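PDB 3DR2: exported gluconolactonase from Xanthomonas campestris pv. campestris, which probably hydrolyses glucono-1,5-lactone to gluconate as a calcium-binding, six-bladed beta-propeller enzyme of the SMP-30/gluconolactonase family. Local coordinates for residues Gln200-Gln206 with Glu216-Trp222. Numbering follows the deposited sequence.
Sequences QTLYVSQ and EITAFAW
Leu202, Val204 and Phe220 form the apolar centre of this beta hairpin, strands 201-206 and 216-223, the two middle strands of a four-stranded beta-propeller blade. Phe220 (chi1 m) brings CE2 to 4.2 Å from Val204 CG2, and its CB lies 4.4 Å from Leu202 CB. Branched aliphatic side chains fill this buried space: Val204, with Phe220, meets Leu187 of the preceding blade, and Leu202 packs on Phe195. On the other face the Tyr203 ring (chi1 m) lies against small Ala219, CD2 to CB 4.0 Å, and Tyr203 CB is 4.2 Å from Ile217 CG2; Phe233 meets the ring edge-to-face.

Thr201-Gln206 and Glu216-Trp222 are extended, axes 4.3 Å apart at closest approach and 150° between directions. The hydrogen-bonded pairs are Leu202-Phe220 (Leu202 N to Phe220 O 2.9 Å, Phe220 N to Leu202 O 2.8 Å), Val204-Thr218 (Val204 N to Thr218 O 2.8 Å, Thr218 N to Val204 O 2.7 Å) and Gln206-Glu216 (Gln206 N to Glu216 O 2.8 Å, Glu216 N to Gln206 O 3.1 Å); Thr201-Ala221, Tyr203-Ala219 and Ser205-Ile217 are non-hydrogen-bonded. Before the strand, Gln200 O accepts from Trp222 N, 2.9 Å.

Toward the C-terminal end of 201-206, compact Ser205 (chi1 p) has its side chain about 7 Å from a bound calcium ion; its hydroxyl bonds Pro241 O, Gly192 N and the carbonyl of calcium ligand Asp242, its backbone ligand Asn191. On the opposite face, Thr218 OG1 donates to Glu216 OE1 at 2.7 Å, and long Gln206 (chi1 m, chi2 t) reaches across so that NE2 donates to Thr218 OG1 at 2.9 Å.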
loop_
_atom_site.group_PDB
_atom_site.type_symbol
_atom_site.label_atom_id
_atom_site.label_comp_id
_atom_site.label_asym_id
_atom_site.label_seq_id
_atom_site.Cartn_x
_atom_site.Cartn_y
_atom_site.Cartn_z
ATOM N N GLN A 200 -34.072 0.752 16.081
ATOM C CA GLN A 200 -35.060 -0.302 15.851
ATOM C C GLN A 200 -34.767 -1.028 14.541
ATOM O O GLN A 200 -35.258 -2.135 14.306
ATOM C CB GLN A 200 -36.478 0.277 15.801
ATOM C CG GLN A 200 -37.056 0.653 17.156
ATOM C CD GLN A 200 -38.516 1.078 17.068
ATOM O OE1 GLN A 200 -38.839 2.124 16.504
ATOM N NE2 GLN A 200 -39.407 0.259 17.618
ATOM N N THR A 201 -33.959 -0.401 13.694
ATOM C CA THR A 201 -33.599 -0.982 12.410
ATOM C C THR A 201 -32.083 -0.995 12.250
ATOM O O THR A 201 -31.414 -0.023 12.575
ATOM C CB THR A 201 -34.210 -0.174 11.237
ATOM O OG1 THR A 201 -35.640 -0.187 11.335
ATOM C CG2 THR A 201 -33.794 -0.769 9.890
ATOM N N LEU A 202 -31.548 -2.113 11.774
ATOM C CA LEU A 202 -30.112 -2.229 11.542
ATOM C C LEU A 202 -29.945 -2.390 10.039
ATOM O O LEU A 202 -30.553 -3.280 9.434
ATOM C CB LEU A 202 -29.537 -3.468 12.238
ATOM C CG LEU A 202 -28.024 -3.536 12.517
ATOM C CD1 LEU A 202 -27.547 -4.967 12.348
ATOM C CD2 LEU A 202 -27.250 -2.618 11.599
ATOM N N TYR A 203 -29.134 -1.525 9.436
ATOM C CA TYR A 203 -28.879 -1.594 8.003
ATOM C C TYR A 203 -27.520 -2.253 7.807
ATOM O O TYR A 203 -26.569 -1.936 8.518
ATOM C CB TYR A 203 -28.846 -0.193 7.391
ATOM C CG TYR A 203 -30.085 0.638 7.634
ATOM C CD1 TYR A 203 -30.125 1.580 8.656
ATOM C CD2 TYR A 203 -31.212 0.496 6.822
ATOM C CE1 TYR A 203 -31.248 2.366 8.864
ATOM C CE2 TYR A 203 -32.342 1.278 7.022
ATOM C CZ TYR A 203 -32.351 2.216 8.047
ATOM O OH TYR A 203 -33.456 3.013 8.242
ATOM N N VAL A 204 -27.437 -3.169 6.848
ATOM C CA VAL A 204 -26.192 -3.876 6.559
ATOM C C VAL A 204 -26.095 -4.063 5.056
ATOM O O VAL A 204 -27.027 -4.565 4.437
ATOM C CB VAL A 204 -26.174 -5.284 7.200
ATOM C CG1 VAL A 204 -24.837 -5.957 6.943
ATOM C CG2 VAL A 204 -26.447 -5.192 8.694
ATOM N N SER A 205 -24.983 -3.663 4.454
ATOM C CA SER A 205 -24.866 -3.852 3.015
ATOM C C SER A 205 -24.211 -5.197 2.728
ATOM O O SER A 205 -23.485 -5.740 3.562
ATOM C CB SER A 205 -24.054 -2.721 2.366
ATOM O OG SER A 205 -22.694 -2.749 2.758
ATOM N N GLN A 206 -24.500 -5.741 1.552
ATOM C CA GLN A 206 -23.936 -7.013 1.121
ATOM C C GLN A 206 -23.307 -6.700 -0.227
ATOM O O GLN A 206 -23.991 -6.233 -1.136
ATOM C CB GLN A 206 -25.041 -8.069 0.962
ATOM C CG GLN A 206 -25.824 -8.369 2.232
ATOM C CD GLN A 206 -26.818 -9.508 2.048
ATOM O OE1 GLN A 206 -26.432 -10.640 1.751
ATOM N NE2 GLN A 206 -28.102 -9.210 2.215
ATOM N N GLU A 216 -26.578 -4.971 -2.315
ATOM C CA GLU A 216 -27.608 -4.091 -1.801
ATOM C C GLU A 216 -27.361 -3.682 -0.359
ATOM O O GLU A 216 -26.410 -4.124 0.287
ATOM C CB GLU A 216 -28.952 -4.826 -1.834
ATOM C CG GLU A 216 -28.957 -6.035 -0.887
ATOM C CD GLU A 216 -30.306 -6.729 -0.765
ATOM O OE1 GLU A 216 -30.766 -6.934 0.379
ATOM O OE2 GLU A 216 -30.900 -7.076 -1.806
ATOM N N ILE A 217 -28.245 -2.821 0.125
ATOM C CA ILE A 217 -28.233 -2.400 1.512
ATOM C C ILE A 217 -29.471 -3.121 2.026
ATOM O O ILE A 217 -30.571 -2.966 1.478
ATOM C CB ILE A 217 -28.423 -0.887 1.690
ATOM C CG1 ILE A 217 -27.233 -0.138 1.087
ATOM C CG2 ILE A 217 -28.545 -0.556 3.178
ATOM C CD1 ILE A 217 -27.331 1.368 1.229
ATOM N N THR A 218 -29.278 -3.932 3.057
ATOM C CA THR A 218 -30.356 -4.714 3.642
ATOM C C THR A 218 -30.753 -4.132 4.992
ATOM O O THR A 218 -29.922 -3.574 5.700
ATOM C CB THR A 218 -29.898 -6.171 3.837
ATOM O OG1 THR A 218 -29.286 -6.639 2.628
ATOM C CG2 THR A 218 -31.076 -7.065 4.185
ATOM N N ALA A 219 -32.026 -4.264 5.345
ATOM C CA ALA A 219 -32.509 -3.755 6.618
ATOM C C ALA A 219 -33.037 -4.901 7.471
ATOM O O ALA A 219 -33.668 -5.829 6.965
ATOM C CB ALA A 219 -33.605 -2.725 6.389
ATOM N N PHE A 220 -32.760 -4.830 8.767
ATOM C CA PHE A 220 -33.202 -5.841 9.724
ATOM C C PHE A 220 -33.929 -5.155 10.866
ATOM O O PHE A 220 -33.688 -3.982 11.159
ATOM C CB PHE A 220 -32.007 -6.576 10.327
ATOM C CG PHE A 220 -31.303 -7.500 9.383
ATOM C CD1 PHE A 220 -31.722 -8.816 9.237
ATOM C CD2 PHE A 220 -30.173 -7.073 8.688
ATOM C CE1 PHE A 220 -31.025 -9.697 8.422
ATOM C CE2 PHE A 220 -29.468 -7.945 7.869
ATOM C CZ PHE A 220 -29.891 -9.264 7.734
ATOM N N ALA A 221 -34.817 -5.894 11.519
ATOM C CA ALA A 221 -35.533 -5.360 12.662
ATOM C C ALA A 221 -34.749 -5.822 13.884
ATOM O O ALA A 221 -34.502 -7.014 14.051
ATOM C CB ALA A 221 -36.959 -5.917 12.712
ATOM N N TRP A 222 -34.333 -4.878 14.720
ATOM C CA TRP A 222 -33.596 -5.208 15.933
ATOM C C TRP A 222 -34.581 -5.103 17.088
ATOM O O TRP A 222 -34.836 -4.020 17.607
ATOM C CB TRP A 222 -32.429 -4.231 16.135
ATOM C CG TRP A 222 -31.717 -4.328 17.471
ATOM C CD1 TRP A 222 -31.383 -3.284 18.288
ATOM C CD2 TRP A 222 -31.216 -5.513 18.112
ATOM N NE1 TRP A 222 -30.708 -3.741 19.392
ATOM C CE2 TRP A 222 -30.589 -5.103 19.312
ATOM C CE3 TRP A 222 -31.233 -6.875 17.790
ATOM C CZ2 TRP A 222 -29.983 -6.008 20.191
ATOM C CZ3 TRP A 222 -30.628 -7.779 18.668
ATOM C CH2 TRP A 222 -30.012 -7.338 19.853
HETATM O O HOH W 1 -36.896 -2.687 11.078
#